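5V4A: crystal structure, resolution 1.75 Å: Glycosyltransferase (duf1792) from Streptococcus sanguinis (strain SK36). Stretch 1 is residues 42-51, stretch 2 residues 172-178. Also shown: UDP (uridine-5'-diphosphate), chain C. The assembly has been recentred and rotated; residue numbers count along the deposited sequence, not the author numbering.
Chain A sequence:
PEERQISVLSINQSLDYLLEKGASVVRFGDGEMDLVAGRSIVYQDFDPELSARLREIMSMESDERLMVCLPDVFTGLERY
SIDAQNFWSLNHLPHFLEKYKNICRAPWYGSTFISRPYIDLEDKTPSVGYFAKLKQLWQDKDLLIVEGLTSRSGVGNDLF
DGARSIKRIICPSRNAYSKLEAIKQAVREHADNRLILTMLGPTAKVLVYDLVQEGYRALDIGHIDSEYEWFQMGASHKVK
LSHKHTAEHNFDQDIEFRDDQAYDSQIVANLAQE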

# COMPACT_ATOMS: atom_id res chain seq x y z
N VAL A 42 -19.34 21.08 -16.23
CA VAL A 42 -18.99 22.40 -15.69
C VAL A 42 -17.59 22.83 -16.10
O VAL A 42 -17.38 23.97 -16.53
CB VAL A 42 -19.17 22.43 -14.16
CG1 VAL A 42 -18.60 23.73 -13.59
CG2 VAL A 42 -20.65 22.33 -13.81
N TYR A 43 -16.59 21.93 -16.03
CA TYR A 43 -15.27 22.37 -16.46
C TYR A 43 -14.86 21.81 -17.82
O TYR A 43 -13.68 21.86 -18.18
CB TYR A 43 -14.19 22.06 -15.40
CG TYR A 43 -14.07 20.65 -14.89
CD1 TYR A 43 -13.97 19.57 -15.76
CD2 TYR A 43 -13.93 20.40 -13.52
CE1 TYR A 43 -13.82 18.27 -15.27
CE2 TYR A 43 -13.77 19.12 -13.03
CZ TYR A 43 -13.72 18.05 -13.91
OH TYR A 43 -13.57 16.77 -13.42
N GLN A 44 -15.82 21.35 -18.63
CA GLN A 44 -15.50 21.01 -20.02
C GLN A 44 -16.75 21.15 -20.89
O GLN A 44 -17.70 20.39 -20.71
CB GLN A 44 -14.92 19.60 -20.13
CG GLN A 44 -14.60 19.24 -21.58
CD GLN A 44 -13.61 20.20 -22.22
OE1 GLN A 44 -12.45 20.27 -21.82
NE2 GLN A 44 -14.06 20.93 -23.25
N ASP A 45 -16.73 22.13 -21.81
CA ASP A 45 -17.81 22.28 -22.77
C ASP A 45 -17.83 21.12 -23.77
O ASP A 45 -16.79 20.53 -24.11
CB ASP A 45 -17.68 23.57 -23.59
CG ASP A 45 -17.73 24.83 -22.73
OD1 ASP A 45 -18.07 24.75 -21.53
OD2 ASP A 45 -17.45 25.92 -23.29
N PHE A 46 -19.02 20.82 -24.28
CA PHE A 46 -19.14 19.81 -25.31
C PHE A 46 -18.28 20.16 -26.51
O PHE A 46 -18.27 21.31 -26.98
CB PHE A 46 -20.60 19.66 -25.75
CG PHE A 46 -20.77 18.81 -26.99
CD1 PHE A 46 -21.00 19.40 -28.22
CD2 PHE A 46 -20.69 17.42 -26.92
CE1 PHE A 46 -21.15 18.62 -29.37
CE2 PHE A 46 -20.83 16.63 -28.06
CZ PHE A 46 -21.07 17.23 -29.29
N ASP A 47 -17.55 19.17 -27.00
CA ASP A 47 -16.74 19.21 -28.21
C ASP A 47 -16.96 17.87 -28.89
O ASP A 47 -16.80 16.83 -28.25
CB ASP A 47 -15.26 19.45 -27.90
CG ASP A 47 -14.38 19.41 -29.14
OD1 ASP A 47 -14.27 18.33 -29.77
OD2 ASP A 47 -13.76 20.44 -29.46
N PRO A 48 -17.39 17.85 -30.15
CA PRO A 48 -17.72 16.56 -30.78
C PRO A 48 -16.51 15.65 -30.94
O PRO A 48 -16.66 14.43 -30.91
CB PRO A 48 -18.31 16.97 -32.14
CG PRO A 48 -17.68 18.29 -32.41
CD PRO A 48 -17.58 18.98 -31.08
N GLU A 49 -15.32 16.22 -31.17
CA GLU A 49 -14.14 15.38 -31.31
C GLU A 49 -13.78 14.72 -29.98
O GLU A 49 -13.44 13.53 -29.96
CB GLU A 49 -12.97 16.20 -31.86
CG GLU A 49 -13.09 16.44 -33.36
CD GLU A 49 -12.03 17.37 -33.91
OE1 GLU A 49 -11.74 18.40 -33.26
OE2 GLU A 49 -11.48 17.07 -34.99
N LEU A 50 -13.86 15.46 -28.88
CA LEU A 50 -13.63 14.91 -27.54
C LEU A 50 -14.60 13.78 -27.23
O LEU A 50 -14.19 12.68 -26.84
CB LEU A 50 -13.74 16.02 -26.50
CG LEU A 50 -13.72 15.60 -25.04
CD1 LEU A 50 -12.48 14.85 -24.75
CD2 LEU A 50 -13.82 16.82 -24.11
N SER A 51 -15.90 14.04 -27.36
CA SER A 51 -16.91 13.05 -26.98
C SER A 51 -16.76 11.76 -27.78
O SER A 51 -16.86 10.66 -27.21
CB SER A 51 -18.31 13.63 -27.18
OG SER A 51 -18.57 14.65 -26.23
N PRO A 172 -5.15 24.87 -18.79
CA PRO A 172 -6.40 25.53 -18.40
C PRO A 172 -7.16 24.71 -17.37
O PRO A 172 -7.25 23.48 -17.46
CB PRO A 172 -7.19 25.64 -19.72
CG PRO A 172 -6.15 25.66 -20.77
CD PRO A 172 -5.06 24.74 -20.27
N SER A 173 -7.71 25.41 -16.37
CA SER A 173 -8.51 24.78 -15.32
C SER A 173 -9.84 24.24 -15.85
O SER A 173 -10.45 23.39 -15.19
CB SER A 173 -8.76 25.77 -14.18
OG SER A 173 -9.46 26.90 -14.65
N ARG A 174 -10.30 24.74 -16.99
CA ARG A 174 -11.51 24.26 -17.62
C ARG A 174 -11.29 24.34 -19.12
O ARG A 174 -10.45 25.11 -19.59
CB ARG A 174 -12.74 25.11 -17.22
CG ARG A 174 -12.63 26.55 -17.67
CD ARG A 174 -13.76 27.38 -17.06
NE ARG A 174 -13.94 28.67 -17.73
CZ ARG A 174 -14.67 28.86 -18.83
NH1 ARG A 174 -15.31 27.83 -19.39
NH2 ARG A 174 -14.78 30.07 -19.36
N ASN A 175 -12.05 23.54 -19.87
CA ASN A 175 -11.95 23.54 -21.33
C ASN A 175 -10.51 23.30 -21.80
O ASN A 175 -10.02 23.94 -22.73
CB ASN A 175 -12.49 24.85 -21.91
CG ASN A 175 -14.00 25.00 -21.77
OD1 ASN A 175 -14.72 24.07 -21.41
ND2 ASN A 175 -14.48 26.21 -22.04
N ALA A 176 -9.80 22.39 -21.12
CA ALA A 176 -8.41 22.13 -21.49
C ALA A 176 -8.29 21.41 -22.82
O ALA A 176 -7.22 21.45 -23.45
CB ALA A 176 -7.69 21.31 -20.42
N TYR A 177 -9.36 20.76 -23.26
CA TYR A 177 -9.28 19.99 -24.50
C TYR A 177 -8.85 20.85 -25.68
O TYR A 177 -8.19 20.34 -26.60
CB TYR A 177 -10.61 19.31 -24.80
CG TYR A 177 -10.50 18.43 -26.03
CD1 TYR A 177 -10.03 17.12 -25.91
CD2 TYR A 177 -10.83 18.90 -27.31
CE1 TYR A 177 -9.89 16.31 -27.02
CE2 TYR A 177 -10.70 18.08 -28.43
CZ TYR A 177 -10.22 16.78 -28.26
OH TYR A 177 -10.09 15.95 -29.34
N SER A 178 -9.20 22.13 -25.69
CA SER A 178 -8.80 22.93 -26.86
C SER A 178 -7.29 23.11 -26.96
O SER A 178 -6.81 23.54 -28.02
CB SER A 178 -9.49 24.30 -26.83
OG SER A 178 -8.82 25.19 -25.96
N1 UDP C . -9.51 19.90 -14.69
C2 UDP C . -8.63 20.80 -15.26
N3 UDP C . -8.99 21.26 -16.50
C4 UDP C . -10.12 20.91 -17.22
C5 UDP C . -10.97 19.97 -16.57
C6 UDP C . -10.64 19.49 -15.36
O2 UDP C . -7.61 21.17 -14.70
O4 UDP C . -10.30 21.41 -18.35
C1' UDP C . -9.13 19.32 -13.38
C2' UDP C . -9.89 19.79 -12.15
O2' UDP C . -9.44 21.07 -11.72
C3' UDP C . -9.55 18.65 -11.16
C4' UDP C . -9.38 17.42 -12.08
O4' UDP C . -9.37 17.93 -13.43
O3' UDP C . -8.31 18.85 -10.49
C5' UDP C . -10.42 16.34 -11.93
O5' UDP C . -10.30 15.30 -12.93
PA UDP C . -11.38 14.15 -13.05
O1A UDP C . -12.73 14.72 -13.51
O2A UDP C . -10.78 13.08 -13.88
O3A UDP C . -11.59 13.65 -11.51
PB UDP C . -12.27 12.36 -10.86
O1B UDP C . -12.69 11.54 -12.08
O2B UDP C . -13.51 12.95 -10.14
O3B UDP C . -11.31 11.63 -9.96
O HOH W 1 -15.77 25.26 -18.92
O HOH W 2 -12.33 22.62 -25.00

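Loops that lack regular strand pairing can still hold together by satisfying one another's backbone groups, and this glycosyltransferase offers a compact example. Its two stretches, at least 127 residues apart in sequence wherever they touch, come closest where Y43 lies beside R174 and Q44 beside N175. There N175 N donates to Y43 O over 2.9 Å, almost in line.

The side chain of N175 continues the exchange. Its CA-to-CB bond points away from the first stretch, yet the amide end returns to it: N175 OD1 accepts from D45 N at 2.8 Å, and N175 ND2 gives a weak hydrogen bond to D45 OD2 at 3.2 Å. One asparagine thus serves a backbone donor and a carboxylate of the same residue. Water 1 extends the network, donating to V42 O (3.2 Å) and weakly to N175 OD1 (3.0 Å) while accepting from R174 NH1 (2.7 Å).

Q44 reciprocates. Its OE1 accepts a weak bond from Y177 N at 3.4 Å, and its NE2 is engaged twice, donating to D45 O at 2.9 Å and to water 2 at 3.0 Å. The neighbouring A176 N lies too poorly angled to bond Q44 OE1; it donates instead to UDP O4 at 3.0 Å. Nucleotide binding shares this loop, for UDP N3 donates to P172 O at 3.0 Å, and UDP C6 lies over one face of the Y43 ring.

Farther along, apolar packing takes over. L50 CB sits 3.8 Å from the centroid of the Y177 ring, nearly on its normal, in a CH-pi contact, and L50 CD1 approaches Y177 CD1 at 3.5 Å. The helix carrying L50 is capped by D47, whose OD1 accepts from L50 N at 3.0 Å and, weakly, from E49 N at 2.7 Å, satisfying amides at the helix start beside the tyrosine.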